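Long-range contact in CPI (Ascaris lumbricoides, PDB 4IT7), which probably inhibits cysteine proteases as a member of the cystatin family: residues I46-Q51 with T58-L63. Residues are numbered along the deposited sequence; the frame is centred on the assembly and turned at random.
Sequences ISAKTQ and TVLELL
Thr-58 and Thr-50 form a non-hydrogen-bonded antiparallel pair. Their side chains lie side by side and point the same way, with Thr-58 OG1 3.5 Å from Thr-50 CG2. At Val-59 the pairing with Lys-49 is hydrogen-bonded both ways. Val-59 N donates to Lys-49 O at 2.8 Å, nearly straight at 170°. Lys-49 N returns a bond to Val-59 O, which also accepts from a water that donates to Ser-47 OG. The extended lysine chain runs beside Val-59, its CE 4.0 Å from Val-59 CB, and Lys-49 makes a cation-pi contact with Phe-9. These strands form a hairpin in the antiparallel cystatin sheet, which wraps around helix 17-33. Leu-60 lies on the helix side, where its CD2 meets Ala-48 CB at 3.6 Å; both residues touch Ile-19 of the helix. Glu-61 is on the other face, with Val-59 and Lys-49. Its OE1 accepts from Ser-47 OG at 2.6 Å through the anti lone pair. Ser-47 OG sits between its backbone N and carbonyl carbon (chi1 67°), turned to this carboxylate. Glu-61 N donates to Ser-47 O at 3.1 Å. A classic beta bulge sets both Ile-46 and Ser-47 opposite Glu-61, and both their backbone N atoms bond weakly to Glu-61 O. Leu-63 CB meets Ile-46 CD1 at 3.8 Å.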
loop_
_atom_site.group_PDB
_atom_site.type_symbol
_atom_site.label_atom_id
_atom_site.label_comp_id
_atom_site.label_asym_id
_atom_site.label_seq_id
_atom_site.Cartn_x
_atom_site.Cartn_y
_atom_site.Cartn_z
ATOM N N ILE A 46 -7.948 -3.995 2.250
ATOM C CA ILE A 46 -9.333 -4.325 1.820
ATOM C C ILE A 46 -9.338 -5.582 0.913
ATOM O O ILE A 46 -10.078 -6.533 1.167
ATOM C CB ILE A 46 -9.948 -3.153 1.056
ATOM C CG1 ILE A 46 -10.067 -1.942 1.951
ATOM C CG2 ILE A 46 -11.294 -3.471 0.422
ATOM C CD1 ILE A 46 -10.210 -0.666 1.117
ATOM N N SER A 47 -8.508 -5.599 -0.137
ATOM C CA SER A 47 -8.402 -6.787 -0.984
ATOM C C SER A 47 -7.006 -7.011 -1.589
ATOM O O SER A 47 -6.147 -6.119 -1.539
ATOM C CB SER A 47 -9.438 -6.704 -2.081
ATOM O OG SER A 47 -9.128 -5.648 -2.956
ATOM N N ALA A 48 -6.810 -8.199 -2.176
ATOM C CA ALA A 48 -5.533 -8.590 -2.758
ATOM C C ALA A 48 -5.805 -9.613 -3.819
ATOM O O ALA A 48 -6.567 -10.540 -3.599
ATOM C CB ALA A 48 -4.640 -9.179 -1.690
ATOM N N LYS A 49 -5.194 -9.456 -4.984
ATOM C CA LYS A 49 -5.404 -10.405 -6.055
ATOM C C LYS A 49 -4.178 -10.453 -6.949
ATOM O O LYS A 49 -3.615 -9.406 -7.304
ATOM C CB LYS A 49 -6.611 -9.999 -6.875
ATOM C CG LYS A 49 -6.436 -8.680 -7.588
ATOM C CD LYS A 49 -7.747 -8.291 -8.239
ATOM C CE LYS A 49 -7.519 -7.271 -9.331
ATOM N NZ LYS A 49 -8.778 -7.046 -10.101
ATOM N N THR A 50 -3.796 -11.664 -7.344
ATOM C CA THR A 50 -2.584 -11.875 -8.126
ATOM C C THR A 50 -2.885 -12.520 -9.474
ATOM O O THR A 50 -3.805 -13.337 -9.611
ATOM C CB THR A 50 -1.530 -12.676 -7.341
ATOM O OG1 THR A 50 -1.907 -14.052 -7.312
ATOM C CG2 THR A 50 -1.426 -12.184 -5.897
ATOM N N GLN A 51 -2.164 -12.073 -10.492
ATOM C CA GLN A 51 -2.120 -12.752 -11.744
ATOM C C GLN A 51 -0.669 -13.073 -12.080
ATOM O O GLN A 51 0.264 -12.516 -11.494
ATOM C CB GLN A 51 -2.785 -11.939 -12.838
ATOM C CG GLN A 51 -2.138 -10.619 -13.140
ATOM C CD GLN A 51 -2.578 -10.101 -14.482
ATOM O OE1 GLN A 51 -3.448 -10.695 -15.129
ATOM N NE2 GLN A 51 -1.982 -8.989 -14.920
ATOM N N THR A 58 0.427 -8.256 -8.474
ATOM C CA THR A 58 -0.458 -8.188 -7.327
ATOM C C THR A 58 -1.154 -6.825 -7.207
ATOM O O THR A 58 -0.475 -5.796 -7.147
ATOM C CB THR A 58 0.328 -8.413 -6.032
ATOM O OG1 THR A 58 1.038 -9.657 -6.101
ATOM C CG2 THR A 58 -0.624 -8.384 -4.829
ATOM N N VAL A 59 -2.483 -6.813 -7.153
ATOM C CA VAL A 59 -3.225 -5.556 -7.014
ATOM C C VAL A 59 -3.852 -5.571 -5.632
ATOM O O VAL A 59 -4.535 -6.544 -5.240
ATOM C CB VAL A 59 -4.278 -5.296 -8.118
ATOM C CG1 VAL A 59 -5.092 -4.028 -7.783
ATOM C CG2 VAL A 59 -3.625 -5.140 -9.483
ATOM N N LEU A 60 -3.548 -4.519 -4.883
ATOM C CA LEU A 60 -4.023 -4.365 -3.526
ATOM C C LEU A 60 -4.895 -3.140 -3.438
ATOM O O LEU A 60 -4.660 -2.151 -4.142
ATOM C CB LEU A 60 -2.853 -4.222 -2.510
ATOM C CG LEU A 60 -1.671 -5.188 -2.537
ATOM C CD1 LEU A 60 -0.588 -4.707 -1.593
ATOM C CD2 LEU A 60 -2.116 -6.599 -2.168
ATOM N N GLU A 61 -5.913 -3.232 -2.579
ATOM C CA GLU A 61 -6.664 -2.069 -2.178
ATOM C C GLU A 61 -6.384 -1.907 -0.723
ATOM O O GLU A 61 -6.636 -2.808 0.058
ATOM C CB GLU A 61 -8.144 -2.284 -2.332
ATOM C CG GLU A 61 -8.715 -2.047 -3.713
ATOM C CD GLU A 61 -10.210 -2.372 -3.705
ATOM O OE1 GLU A 61 -10.572 -3.528 -3.407
ATOM O OE2 GLU A 61 -11.032 -1.473 -3.948
ATOM N N LEU A 62 -5.877 -0.726 -0.371
ATOM C CA LEU A 62 -5.504 -0.400 0.978
ATOM C C LEU A 62 -6.421 0.690 1.471
ATOM O O LEU A 62 -6.665 1.687 0.769
ATOM C CB LEU A 62 -4.034 0.097 1.018
ATOM C CG LEU A 62 -2.984 -0.890 0.442
ATOM C CD1 LEU A 62 -1.585 -0.279 0.423
ATOM C CD2 LEU A 62 -2.941 -2.176 1.236
ATOM N N LEU A 63 -6.919 0.510 2.686
ATOM C CA LEU A 63 -7.648 1.569 3.358
ATOM C C LEU A 63 -6.640 2.267 4.262
ATOM O O LEU A 63 -6.062 1.620 5.171
ATOM C CB LEU A 63 -8.788 0.968 4.214
ATOM C CG LEU A 63 -9.541 1.970 5.085
ATOM C CD1 LEU A 63 -10.173 3.046 4.210
ATOM C CD2 LEU A 63 -10.574 1.230 5.969
HETATM O O HOH W 1 -7.286 -6.048 -5.109
#